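Local atomic coordinates of nucleoporin NUP159 (Saccharomyces cerevisiae, PDB entry 1XIP), a protein that forms part of the nuclear pore complex, where its N-terminal beta-propeller domain tethers the helicase Dbp5 and thereby serves mRNA export. Residues K25-E33 / A54-V62; P36-S46 / P88-H96. All coordinates share one frame; numbering follows the deposited sequence.

Contact 1 of 2, residues K25-E33 / A54-V62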
ATOM      1  N   LYS A  25      12.739  12.722   8.991  1.00 25.14           N
ATOM      2  CA  LYS A  25      13.337  13.856   8.289  1.00 23.81           C
ATOM      3  C   LYS A  25      12.706  14.033   6.910  1.00 23.64           C
ATOM      4  O   LYS A  25      12.261  13.047   6.276  1.00 23.27           O
ATOM      5  CB  LYS A  25      14.845  13.680   8.165  1.00 23.52           C
ATOM      6  CG  LYS A  25      15.623  14.337   9.323  1.00 23.33           C
ATOM      7  CD  LYS A  25      17.050  13.835   9.445  1.00 21.18           C
ATOM      8  CE  LYS A  25      17.466  13.717  10.899  1.00 20.43           C
ATOM      9  NZ  LYS A  25      18.946  13.780  11.047  1.00 20.97           N
ATOM     10  N   GLN A  26      12.630  15.288   6.455  1.00 22.76           N
ATOM     11  CA  GLN A  26      12.224  15.555   5.088  1.00 21.64           C
ATOM     12  C   GLN A  26      13.388  15.208   4.206  1.00 20.97           C
ATOM     13  O   GLN A  26      14.470  15.755   4.370  1.00 21.14           O
ATOM     14  CB  GLN A  26      11.847  17.009   4.875  1.00 21.69           C
ATOM     15  CG  GLN A  26      11.427  17.267   3.421  1.00 21.94           C
ATOM     16  CD  GLN A  26      10.638  18.536   3.245  1.00 22.15           C
ATOM     17  OE1 GLN A  26      11.031  19.579   3.741  1.00 23.20           O
ATOM     18  NE2 GLN A  26       9.535  18.453   2.528  1.00 22.21           N
ATOM     19  N   ILE A  27      13.177  14.272   3.294  1.00 20.04           N
ATOM     20  CA  ILE A  27      14.228  13.842   2.395  1.00 19.28           C
ATOM     21  C   ILE A  27      13.915  14.215   0.956  1.00 19.20           C
ATOM     22  O   ILE A  27      14.796  14.106   0.077  1.00 19.21           O
ATOM     23  CB  ILE A  27      14.489  12.321   2.512  1.00 19.35           C
ATOM     24  CG1 ILE A  27      13.254  11.522   2.082  1.00 18.21           C
ATOM     25  CG2 ILE A  27      14.990  11.969   3.946  1.00 19.07           C
ATOM     26  CD1 ILE A  27      13.575  10.149   1.527  1.00 20.26           C
ATOM     27  N   LEU A  28      12.683  14.660   0.709  1.00 18.22           N
ATOM     28  CA  LEU A  28      12.258  15.021  -0.638  1.00 17.92           C
ATOM     29  C   LEU A  28      11.273  16.173  -0.591  1.00 18.08           C
ATOM     30  O   LEU A  28      10.710  16.443   0.443  1.00 18.25           O
ATOM     31  CB  LEU A  28      11.624  13.807  -1.328  1.00 17.78           C
ATOM     32  CG  LEU A  28      12.532  12.639  -1.696  1.00 16.94           C
ATOM     33  CD1 LEU A  28      11.667  11.445  -2.148  1.00 19.46           C
ATOM     34  CD2 LEU A  28      13.455  13.071  -2.794  1.00 16.24           C
ATOM     35  N   PRO A  29      11.034  16.852  -1.704  1.00 18.49           N
ATOM     36  CA  PRO A  29      10.056  17.946  -1.695  1.00 18.53           C
ATOM     37  C   PRO A  29       8.613  17.448  -1.472  1.00 18.85           C
ATOM     38  O   PRO A  29       8.265  16.310  -1.799  1.00 18.20           O
ATOM     39  CB  PRO A  29      10.223  18.590  -3.078  1.00 18.27           C
ATOM     40  CG  PRO A  29      10.807  17.534  -3.927  1.00 19.06           C
ATOM     41  CD  PRO A  29      11.639  16.649  -3.033  1.00 18.64           C
ATOM     42  N   SER A  30       7.806  18.335  -0.884  1.00 19.49           N
ATOM     43  CA  SER A  30       6.401  18.106  -0.576  1.00 19.75           C
ATOM     44  C   SER A  30       5.512  18.186  -1.817  1.00 20.78           C
ATOM     45  O   SER A  30       5.860  18.820  -2.810  1.00 20.98           O
ATOM     46  CB  SER A  30       5.942  19.148   0.450  1.00 19.50           C
ATOM     47  OG  SER A  30       4.558  19.048   0.719  1.00 19.20           O
ATOM     48  N   PHE A  31       4.352  17.542  -1.739  1.00 21.79           N
ATOM     49  CA  PHE A  31       3.315  17.656  -2.754  1.00 22.46           C
ATOM     50  C   PHE A  31       2.430  18.894  -2.516  1.00 23.30           C
ATOM     51  O   PHE A  31       1.529  19.182  -3.318  1.00 23.50           O
ATOM     52  CB  PHE A  31       2.440  16.410  -2.726  1.00 22.00           C
ATOM     53  CG  PHE A  31       3.012  15.239  -3.467  1.00 21.73           C
ATOM     54  CD1 PHE A  31       2.974  15.191  -4.860  1.00 19.53           C
ATOM     55  CD2 PHE A  31       3.571  14.155  -2.769  1.00 21.46           C
ATOM     56  CE1 PHE A  31       3.473  14.092  -5.545  1.00 19.39           C
ATOM     57  CE2 PHE A  31       4.087  13.037  -3.459  1.00 19.49           C
ATOM     58  CZ  PHE A  31       4.034  13.009  -4.843  1.00 20.29           C
ATOM     59  N   ASN A  32       2.681  19.602  -1.413  1.00 24.04           N
ATOM     60  CA  ASN A  32       1.857  20.726  -0.987  1.00 25.36           C
ATOM     61  C   ASN A  32       0.363  20.460  -1.116  1.00 26.01           C
ATOM     62  O   ASN A  32      -0.404  21.334  -1.526  1.00 26.35           O
ATOM     63  CB  ASN A  32       2.247  22.001  -1.727  1.00 25.44           C
ATOM     64  CG  ASN A  32       3.677  22.407  -1.458  1.00 27.08           C
ATOM     65  OD1 ASN A  32       4.468  22.583  -2.390  1.00 27.98           O
ATOM     66  ND2 ASN A  32       4.029  22.550  -0.175  1.00 28.28           N
ATOM     67  N   GLU A  33      -0.030  19.236  -0.770  1.00 26.88           N
ATOM     68  CA  GLU A  33      -1.442  18.814  -0.698  1.00 27.72           C
ATOM     69  C   GLU A  33      -2.083  18.528  -2.045  1.00 27.53           C
ATOM     70  O   GLU A  33      -3.229  18.114  -2.103  1.00 27.98           O
ATOM     71  CB  GLU A  33      -2.285  19.785   0.141  1.00 27.63           C
ATOM     72  CG  GLU A  33      -1.555  20.206   1.402  1.00 29.55           C
ATOM     73  CD  GLU A  33      -2.420  20.917   2.405  1.00 31.80           C
ATOM     74  OE1 GLU A  33      -3.340  21.660   2.001  1.00 32.83           O
ATOM     75  OE2 GLU A  33      -2.148  20.735   3.609  1.00 33.69           O
ATOM     76  N   ALA A  54      12.517   6.347  -4.119  1.00 12.71           N
ATOM     77  CA  ALA A  54      11.469   7.143  -3.514  1.00 12.25           C
ATOM     78  C   ALA A  54      11.144   8.246  -4.482  1.00 12.07           C
ATOM     79  O   ALA A  54      12.003   8.671  -5.247  1.00 11.38           O
ATOM     80  CB  ALA A  54      11.941   7.715  -2.198  1.00 12.34           C
ATOM     81  N   ALA A  55       9.886   8.674  -4.474  1.00 12.49           N
ATOM     82  CA  ALA A  55       9.454   9.814  -5.239  1.00 13.09           C
ATOM     83  C   ALA A  55       8.448  10.662  -4.441  1.00 14.18           C
ATOM     84  O   ALA A  55       7.459  10.146  -3.924  1.00 14.35           O
ATOM     85  CB  ALA A  55       8.841   9.346  -6.543  1.00 13.37           C
ATOM     86  N   SER A  56       8.705  11.959  -4.340  1.00 15.07           N
ATOM     87  CA  SER A  56       7.742  12.890  -3.758  1.00 15.78           C
ATOM     88  C   SER A  56       7.880  14.222  -4.422  1.00 16.49           C
ATOM     89  O   SER A  56       8.977  14.594  -4.849  1.00 17.04           O
ATOM     90  CB  SER A  56       7.972  13.056  -2.253  1.00 16.26           C
ATOM     91  OG  SER A  56       6.918  13.811  -1.656  1.00 15.41           O
ATOM     92  N   GLY A  57       6.775  14.953  -4.513  1.00 17.16           N
ATOM     93  CA  GLY A  57       6.766  16.272  -5.143  1.00 17.60           C
ATOM     94  C   GLY A  57       7.507  16.377  -6.472  1.00 18.08           C
ATOM     95  O   GLY A  57       8.308  17.286  -6.656  1.00 18.47           O
ATOM     96  N   SER A  58       7.251  15.458  -7.404  1.00 18.47           N
ATOM     97  CA  SER A  58       7.869  15.536  -8.734  1.00 18.87           C
ATOM     98  C   SER A  58       9.362  15.148  -8.814  1.00 18.51           C
ATOM     99  O   SER A  58       9.900  15.067  -9.913  1.00 19.05           O
ATOM    100  CB  SER A  58       7.683  16.928  -9.372  1.00 19.16           C
ATOM    101  OG  SER A  58       6.317  17.221  -9.619  1.00 21.41           O
ATOM    102  N   LYS A  59      10.021  14.915  -7.681  1.00 17.79           N
ATOM    103  CA  LYS A  59      11.400  14.415  -7.687  1.00 17.06           C
ATOM    104  C   LYS A  59      11.441  12.940  -7.334  1.00 16.71           C
ATOM    105  O   LYS A  59      10.949  12.533  -6.271  1.00 16.95           O
ATOM    106  CB  LYS A  59      12.263  15.202  -6.700  1.00 17.33           C
ATOM    107  CG  LYS A  59      13.749  15.012  -6.883  1.00 18.06           C
ATOM    108  CD  LYS A  59      14.485  15.271  -5.584  1.00 21.82           C
ATOM    109  CE  LYS A  59      15.632  16.301  -5.724  1.00 23.96           C
ATOM    110  NZ  LYS A  59      16.691  16.171  -4.636  1.00 24.44           N
ATOM    111  N   ALA A  60      12.001  12.134  -8.238  1.00 15.92           N
ATOM    112  CA  ALA A  60      12.282  10.716  -7.985  1.00 14.80           C
ATOM    113  C   ALA A  60      13.774  10.482  -7.702  1.00 14.16           C
ATOM    114  O   ALA A  60      14.627  11.097  -8.328  1.00 14.14           O
ATOM    115  CB  ALA A  60      11.837   9.886  -9.171  1.00 14.15           C
ATOM    116  N   VAL A  61      14.092   9.586  -6.776  1.00 13.77           N
ATOM    117  CA  VAL A  61      15.512   9.284  -6.480  1.00 13.53           C
ATOM    118  C   VAL A  61      15.799   7.804  -6.235  1.00 13.51           C
ATOM    119  O   VAL A  61      14.998   7.106  -5.636  1.00 13.23           O
ATOM    120  CB  VAL A  61      16.073  10.098  -5.222  1.00 13.44           C
ATOM    121  CG1 VAL A  61      16.032  11.581  -5.457  1.00 12.32           C
ATOM    122  CG2 VAL A  61      15.326   9.743  -3.940  1.00 11.97           C
ATOM    123  N   VAL A  62      16.961   7.345  -6.676  1.00 13.58           N
ATOM    124  CA  VAL A  62      17.542   6.094  -6.185  1.00 13.68           C
ATOM    125  C   VAL A  62      18.750   6.445  -5.286  1.00 13.56           C
ATOM    126  O   VAL A  62      19.534   7.305  -5.637  1.00 13.31           O
ATOM    127  CB  VAL A  62      17.975   5.224  -7.371  1.00 13.60           C
ATOM    128  CG1 VAL A  62      18.669   3.975  -6.921  1.00 13.08           C
ATOM    129  CG2 VAL A  62      16.776   4.859  -8.175  1.00 15.43           C
TER
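The type I' beta turn from Ser-56 to Lys-59, the tip of a hairpin in one propeller blade, packs against Leu-28, Pro-29 and Phe-31 of the chain leaving strand 18-26. Phe-31 lays one ring face on the turn: Gly-57 N stands 3.3 Å above the ring plane, over its centre, and Gly-57 CA makes a CH-pi contact 4.0 Å from the ring centroid, 14° off the normal. Gly-57 has positive phi, and a CB there would run into the carbonyl oxygens of Pro-29 and Ser-30. Over the CE2 rim of that same face, Ser-56 OG donates to Pro-29 O at 2.8 Å, in the carbonyl plane (C=O...donor angle 159°); OG opposite its own backbone N (chi1 -172°) carries the hydroxyl there. Leu-28 straddles the hairpin, CD1 lying 3.7 Å from Ala-54 CB while CD2 meets Val-61 CG2 tip to tip at 4.0 Å and Lys-59 CD at 3.7 Å. The Pro-29 ring crosses the Lys-59 side chain at about a right angle, Pro-29 CG lying 3.9 Å from Lys-59 CB. Reducing Phe-31 to an alanine would probably strip the Gly-57 peptide of its aromatic cover and open a gap under Ser-56 OG. Phe-31 and Ser-56 also touch Ile-338 of strand 337-343, Ile-27 rests on helix 65-73, and the backbones of Leu-28 and Phe-31 bond to Gly-373 and Asn-371, so the loop spans two sheets.

Contact 2 of 2, residues P36-S46 / P88-H96; sequences PFASLQNLDIS and PDVIFVCFH
Ile-91 O receives two groups from the facing chain: Gln-41 N donates a hydrogen bond of 2.6 Å, from 40° out of the carbonyl plane, and Leu-40 CA adds a CA-H...O contact at 3.3 Å. Gln-41 O in turn takes a weak bond from Val-93 N at 3.1 Å, completing the single parallel bridge between Gln-41 and Phe-92. Next to it, Asn-42 ND2 donates to Val-90 O at 2.9 Å, with that oxygen close to the amide plane. The same nitrogen also binds Ala-55 O, so this buried amide ties the two segments to strand 51-56.

Further along, side chain replaces backbone. Asp-44 OD2 accepts Phe-95 N at 2.9 Å through its anti lone pair, while OD1 holds Ile-45 N weakly. With CG swung opposite its own backbone N (chi1 -163°), the carboxylate extends across to the neighbouring strand. Ser-46 CB then sits over one face of the Phe-95 ring, 3.8 Å from its centroid, in a CH-pi contact.

At the other end Ile-91 CG2 is enclosed by Pro-36 CB, Ala-38 CB and Leu-40 CD2, the last at 3.7 Å. Gln-41 NE2 comes to the edge of the Phe-92 ring, but its hydrogen bond goes to Leu-132 O.

Strands 43-46 and 90-96 run side by side in the same direction, 7° apart with axes 5.7 Å at closest approach, and each is the first strand of its own antiparallel sheet. A classic beta bulge sets Ile-91 and Phe-92 opposite Ser-103 of strand 99-104. Val-93 and Phe-95 touch strand 51-56, Ile-91 and Phe-92 meet Leu-132 of strand 129-134, and Leu-43 and Ile-45 pack on strand 337-343.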
ATOM      1  N   PRO A  36      -1.128  13.112  -6.957  1.00 24.33           N
ATOM      2  CA  PRO A  36      -1.764  12.475  -8.118  1.00 24.13           C
ATOM      3  C   PRO A  36      -2.917  11.592  -7.662  1.00 24.27           C
ATOM      4  O   PRO A  36      -2.720  10.778  -6.758  1.00 25.33           O
ATOM      5  CB  PRO A  36      -0.641  11.624  -8.715  1.00 23.84           C
ATOM      6  CG  PRO A  36       0.596  12.226  -8.203  1.00 23.59           C
ATOM      7  CD  PRO A  36       0.279  12.695  -6.811  1.00 24.12           C
ATOM      8  N   PHE A  37      -4.100  11.767  -8.253  1.00 23.68           N
ATOM      9  CA  PHE A  37      -5.288  11.034  -7.844  1.00 22.79           C
ATOM     10  C   PHE A  37      -5.207   9.578  -8.279  1.00 22.32           C
ATOM     11  O   PHE A  37      -5.810   9.164  -9.265  1.00 22.41           O
ATOM     12  CB  PHE A  37      -6.563  11.705  -8.381  1.00 23.20           C
ATOM     13  CG  PHE A  37      -7.821  11.260  -7.681  1.00 23.42           C
ATOM     14  CD1 PHE A  37      -8.019  11.527  -6.326  1.00 24.12           C
ATOM     15  CD2 PHE A  37      -8.799  10.561  -8.367  1.00 23.66           C
ATOM     16  CE1 PHE A  37      -9.179  11.097  -5.674  1.00 23.75           C
ATOM     17  CE2 PHE A  37      -9.960  10.128  -7.717  1.00 24.08           C
ATOM     18  CZ  PHE A  37     -10.141  10.393  -6.370  1.00 23.72           C
ATOM     19  N   ALA A  38      -4.443   8.804  -7.514  1.00 21.69           N
ATOM     20  CA  ALA A  38      -4.201   7.387  -7.771  1.00 20.82           C
ATOM     21  C   ALA A  38      -3.695   6.819  -6.482  1.00 20.46           C
ATOM     22  O   ALA A  38      -3.339   7.562  -5.553  1.00 21.27           O
ATOM     23  CB  ALA A  38      -3.160   7.209  -8.851  1.00 20.95           C
ATOM     24  N   SER A  39      -3.659   5.514  -6.382  1.00 19.49           N
ATOM     25  CA  SER A  39      -3.054   4.945  -5.212  1.00 19.38           C
ATOM     26  C   SER A  39      -1.554   5.066  -5.432  1.00 19.07           C
ATOM     27  O   SER A  39      -1.065   4.858  -6.539  1.00 19.24           O
ATOM     28  CB  SER A  39      -3.495   3.522  -5.034  1.00 19.08           C
ATOM     29  OG  SER A  39      -3.086   2.754  -6.125  1.00 23.14           O
ATOM     30  N   LEU A  40      -0.830   5.489  -4.408  1.00 18.75           N
ATOM     31  CA  LEU A  40       0.570   5.823  -4.601  1.00 18.00           C
ATOM     32  C   LEU A  40       1.421   4.828  -3.870  1.00 17.69           C
ATOM     33  O   LEU A  40       1.106   4.465  -2.741  1.00 17.60           O
ATOM     34  CB  LEU A  40       0.876   7.230  -4.103  1.00 17.87           C
ATOM     35  CG  LEU A  40       0.004   8.432  -4.452  1.00 17.40           C
ATOM     36  CD1 LEU A  40       0.477   9.632  -3.619  1.00 17.87           C
ATOM     37  CD2 LEU A  40       0.142   8.749  -5.882  1.00 17.17           C
ATOM     38  N   GLN A  41       2.500   4.390  -4.515  1.00 16.91           N
ATOM     39  CA  GLN A  41       3.432   3.453  -3.919  1.00 16.69           C
ATOM     40  C   GLN A  41       4.820   3.937  -4.203  1.00 16.89           C
ATOM     41  O   GLN A  41       5.557   3.347  -5.017  1.00 17.07           O
ATOM     42  CB  GLN A  41       3.218   2.080  -4.490  1.00 16.99           C
ATOM     43  CG  GLN A  41       1.968   1.444  -3.932  1.00 18.95           C
ATOM     44  CD  GLN A  41       1.646   0.142  -4.586  1.00 19.28           C
ATOM     45  OE1 GLN A  41       1.989  -0.921  -4.060  1.00 17.68           O
ATOM     46  NE2 GLN A  41       0.970   0.205  -5.742  1.00 21.53           N
ATOM     47  N   ASN A  42       5.175   5.032  -3.535  1.00 16.23           N
ATOM     48  CA  ASN A  42       6.285   5.846  -3.955  1.00 15.65           C
ATOM     49  C   ASN A  42       7.568   5.622  -3.140  1.00 15.68           C
ATOM     50  O   ASN A  42       8.429   6.524  -3.043  1.00 15.50           O
ATOM     51  CB  ASN A  42       5.858   7.303  -3.929  1.00 15.77           C
ATOM     52  CG  ASN A  42       4.975   7.668  -5.102  1.00 16.09           C
ATOM     53  OD1 ASN A  42       4.373   6.812  -5.742  1.00 17.14           O
ATOM     54  ND2 ASN A  42       4.891   8.944  -5.386  1.00 17.73           N
ATOM     55  N   LEU A  43       7.696   4.423  -2.565  1.00 14.88           N
ATOM     56  CA  LEU A  43       8.909   4.038  -1.858  1.00 14.37           C
ATOM     57  C   LEU A  43       9.086   2.542  -1.924  1.00 14.83           C
ATOM     58  O   LEU A  43       8.152   1.787  -1.634  1.00 15.07           O
ATOM     59  CB  LEU A  43       8.847   4.481  -0.393  1.00 13.64           C
ATOM     60  CG  LEU A  43       9.939   3.904   0.497  1.00 12.43           C
ATOM     61  CD1 LEU A  43      11.195   4.774   0.395  1.00 14.15           C
ATOM     62  CD2 LEU A  43       9.490   3.803   1.916  1.00 10.00           C
ATOM     63  N   ASP A  44      10.288   2.114  -2.277  1.00 15.33           N
ATOM     64  CA  ASP A  44      10.637   0.698  -2.272  1.00 16.13           C
ATOM     65  C   ASP A  44      12.053   0.520  -1.752  1.00 16.37           C
ATOM     66  O   ASP A  44      12.857   1.437  -1.807  1.00 16.48           O
ATOM     67  CB  ASP A  44      10.517   0.089  -3.664  1.00 16.31           C
ATOM     68  CG  ASP A  44      10.466  -1.445  -3.641  1.00 17.85           C
ATOM     69  OD1 ASP A  44      10.212  -2.025  -2.556  1.00 18.94           O
ATOM     70  OD2 ASP A  44      10.639  -2.153  -4.669  1.00 19.54           O
ATOM     71  N   ILE A  45      12.336  -0.666  -1.225  1.00 16.55           N
ATOM     72  CA  ILE A  45      13.632  -0.963  -0.657  1.00 16.89           C
ATOM     73  C   ILE A  45      14.067  -2.306  -1.184  1.00 17.29           C
ATOM     74  O   ILE A  45      13.275  -3.223  -1.291  1.00 17.90           O
ATOM     75  CB  ILE A  45      13.550  -1.004   0.877  1.00 16.89           C
ATOM     76  CG1 ILE A  45      13.385   0.413   1.434  1.00 16.76           C
ATOM     77  CG2 ILE A  45      14.767  -1.741   1.460  1.00 16.36           C
ATOM     78  CD1 ILE A  45      13.211   0.479   2.955  1.00 17.61           C
ATOM     79  N   SER A  46      15.323  -2.407  -1.555  1.00 17.82           N
ATOM     80  CA  SER A  46      15.889  -3.678  -1.927  1.00 18.74           C
ATOM     81  C   SER A  46      16.964  -3.998  -0.909  1.00 19.43           C
ATOM     82  O   SER A  46      18.001  -3.329  -0.836  1.00 19.46           O
ATOM     83  CB  SER A  46      16.492  -3.589  -3.309  1.00 18.74           C
ATOM     84  OG  SER A  46      17.570  -4.466  -3.418  1.00 20.32           O
ATOM     85  N   PRO A  88       7.027  14.513 -12.807  1.00 28.55           N
ATOM     86  CA  PRO A  88       5.813  15.050 -12.166  1.00 28.81           C
ATOM     87  C   PRO A  88       4.826  14.048 -11.507  1.00 28.78           C
ATOM     88  O   PRO A  88       4.509  14.181 -10.299  1.00 29.54           O
ATOM     89  CB  PRO A  88       5.127  15.807 -13.314  1.00 28.86           C
ATOM     90  CG  PRO A  88       6.261  16.207 -14.205  1.00 28.59           C
ATOM     91  CD  PRO A  88       7.208  15.047 -14.170  1.00 28.38           C
ATOM     92  N   ASP A  89       4.325  13.081 -12.255  1.00 28.09           N
ATOM     93  CA  ASP A  89       3.136  12.371 -11.771  1.00 27.76           C
ATOM     94  C   ASP A  89       3.386  10.943 -11.277  1.00 26.17           C
ATOM     95  O   ASP A  89       2.670  10.035 -11.666  1.00 26.32           O
ATOM     96  CB  ASP A  89       2.073  12.358 -12.888  1.00 28.96           C
ATOM     97  CG  ASP A  89       0.677  12.750 -12.396  1.00 32.21           C
ATOM     98  OD1 ASP A  89       0.508  13.899 -11.874  1.00 35.50           O
ATOM     99  OD2 ASP A  89      -0.314  11.979 -12.527  1.00 34.65           O
ATOM    100  N   VAL A  90       4.372  10.712 -10.421  1.00 24.70           N
ATOM    101  CA  VAL A  90       4.663   9.307 -10.121  1.00 23.16           C
ATOM    102  C   VAL A  90       3.837   8.669  -9.025  1.00 22.36           C
ATOM    103  O   VAL A  90       3.583   9.280  -7.980  1.00 22.16           O
ATOM    104  CB  VAL A  90       6.194   8.910 -10.078  1.00 22.90           C
ATOM    105  CG1 VAL A  90       7.086  10.102 -10.231  1.00 22.65           C
ATOM    106  CG2 VAL A  90       6.527   8.073  -8.848  1.00 21.44           C
ATOM    107  N   ILE A  91       3.398   7.441  -9.299  1.00 21.27           N
ATOM    108  CA  ILE A  91       2.466   6.736  -8.438  1.00 20.06           C
ATOM    109  C   ILE A  91       3.012   5.391  -8.004  1.00 19.86           C
ATOM    110  O   ILE A  91       2.446   4.735  -7.129  1.00 19.78           O
ATOM    111  CB  ILE A  91       1.098   6.591  -9.142  1.00 19.98           C
ATOM    112  CG1 ILE A  91       1.219   5.801 -10.447  1.00 18.68           C
ATOM    113  CG2 ILE A  91       0.512   7.961  -9.439  1.00 19.44           C
ATOM    114  CD1 ILE A  91      -0.055   5.116 -10.849  1.00 17.95           C
ATOM    115  N   PHE A  92       4.131   4.993  -8.603  1.00 19.51           N
ATOM    116  CA  PHE A  92       4.636   3.640  -8.455  1.00 19.35           C
ATOM    117  C   PHE A  92       6.123   3.553  -8.718  1.00 20.12           C
ATOM    118  O   PHE A  92       6.617   4.007  -9.727  1.00 20.02           O
ATOM    119  CB  PHE A  92       3.898   2.674  -9.392  1.00 18.33           C
ATOM    120  CG  PHE A  92       4.398   1.266  -9.311  1.00 16.33           C
ATOM    121  CD1 PHE A  92       3.861   0.377  -8.380  1.00 14.71           C
ATOM    122  CD2 PHE A  92       5.422   0.822 -10.145  1.00 14.78           C
ATOM    123  CE1 PHE A  92       4.318  -0.938  -8.290  1.00 12.17           C
ATOM    124  CE2 PHE A  92       5.885  -0.502 -10.062  1.00 13.64           C
ATOM    125  CZ  PHE A  92       5.320  -1.381  -9.133  1.00 11.93           C
ATOM    126  N   VAL A  93       6.814   2.889  -7.813  1.00 21.54           N
ATOM    127  CA  VAL A  93       8.261   2.843  -7.796  1.00 22.42           C
ATOM    128  C   VAL A  93       8.615   1.470  -7.218  1.00 23.17           C
ATOM    129  O   VAL A  93       7.942   1.007  -6.291  1.00 23.35           O
ATOM    130  CB  VAL A  93       8.778   4.021  -6.942  1.00 22.51           C
ATOM    131  CG1 VAL A  93       9.493   3.567  -5.662  1.00 23.24           C
ATOM    132  CG2 VAL A  93       9.585   4.984  -7.775  1.00 22.47           C
ATOM    133  N   CYS A  94       9.614   0.791  -7.790  1.00 23.86           N
ATOM    134  CA  CYS A  94       9.952  -0.560  -7.337  1.00 24.92           C
ATOM    135  C   CYS A  94      11.154  -1.207  -8.023  1.00 24.72           C
ATOM    136  O   CYS A  94      11.384  -0.982  -9.209  1.00 25.07           O
ATOM    137  CB  CYS A  94       8.729  -1.478  -7.454  1.00 24.98           C
ATOM    138  SG  CYS A  94       8.683  -2.529  -8.910  1.00 29.40           S
ATOM    139  N   PHE A  95      11.889  -2.042  -7.280  1.00 24.23           N
ATOM    140  CA  PHE A  95      13.027  -2.771  -7.836  1.00 23.98           C
ATOM    141  C   PHE A  95      12.573  -4.047  -8.497  1.00 24.61           C
ATOM    142  O   PHE A  95      11.694  -4.726  -7.988  1.00 25.02           O
ATOM    143  CB  PHE A  95      14.063  -3.098  -6.763  1.00 23.30           C
ATOM    144  CG  PHE A  95      14.708  -1.890  -6.152  1.00 22.89           C
ATOM    145  CD1 PHE A  95      14.201  -1.330  -4.978  1.00 23.43           C
ATOM    146  CD2 PHE A  95      15.809  -1.314  -6.736  1.00 22.34           C
ATOM    147  CE1 PHE A  95      14.789  -0.213  -4.406  1.00 23.43           C
ATOM    148  CE2 PHE A  95      16.410  -0.202  -6.175  1.00 23.97           C
ATOM    149  CZ  PHE A  95      15.899   0.352  -4.998  1.00 24.59           C
ATOM    150  N   HIS A  96      13.191  -4.377  -9.629  1.00 25.31           N
ATOM    151  CA  HIS A  96      12.883  -5.591 -10.376  1.00 25.81           C
ATOM    152  C   HIS A  96      14.132  -6.070 -11.098  1.00 25.63           C
ATOM    153  O   HIS A  96      14.582  -5.440 -12.047  1.00 26.04           O
ATOM    154  CB  HIS A  96      11.767  -5.328 -11.397  1.00 25.92           C
ATOM    155  CG  HIS A  96      11.470  -6.502 -12.289  1.00 28.75           C
ATOM    156  ND1 HIS A  96      11.851  -6.547 -13.617  1.00 30.60           N
ATOM    157  CD2 HIS A  96      10.835  -7.677 -12.041  1.00 30.13           C
ATOM    158  CE1 HIS A  96      11.451  -7.693 -14.149  1.00 31.62           C
ATOM    159  NE2 HIS A  96      10.832  -8.396 -13.214  1.00 31.02           N
TER

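In the fold
The segments alternate along the chain, 25-33, 36-46, 54-62 and 88-96, so the two contacts cross, their centres about 11 Å apart. Both use the sheet of strands 43-46, 51-56, 59-64 and 83-86. Contact 1 joins it to the sheet containing strand 18-26, and contact 2 to the next sheet, beginning with strand 90-96; one blade is thus fastened to a neighbour on each side. They meet directly where Phe-31 CE1 packs on Pro-36 CD and Ala-55 CB on Val-90 CG2, and Ala-55 N probably bonds to Asn-42 O. The centre of contact 2 lies about 10 Å from the chain centre, that of contact 1 about 17 Å, consistent with inner and more peripheral seams.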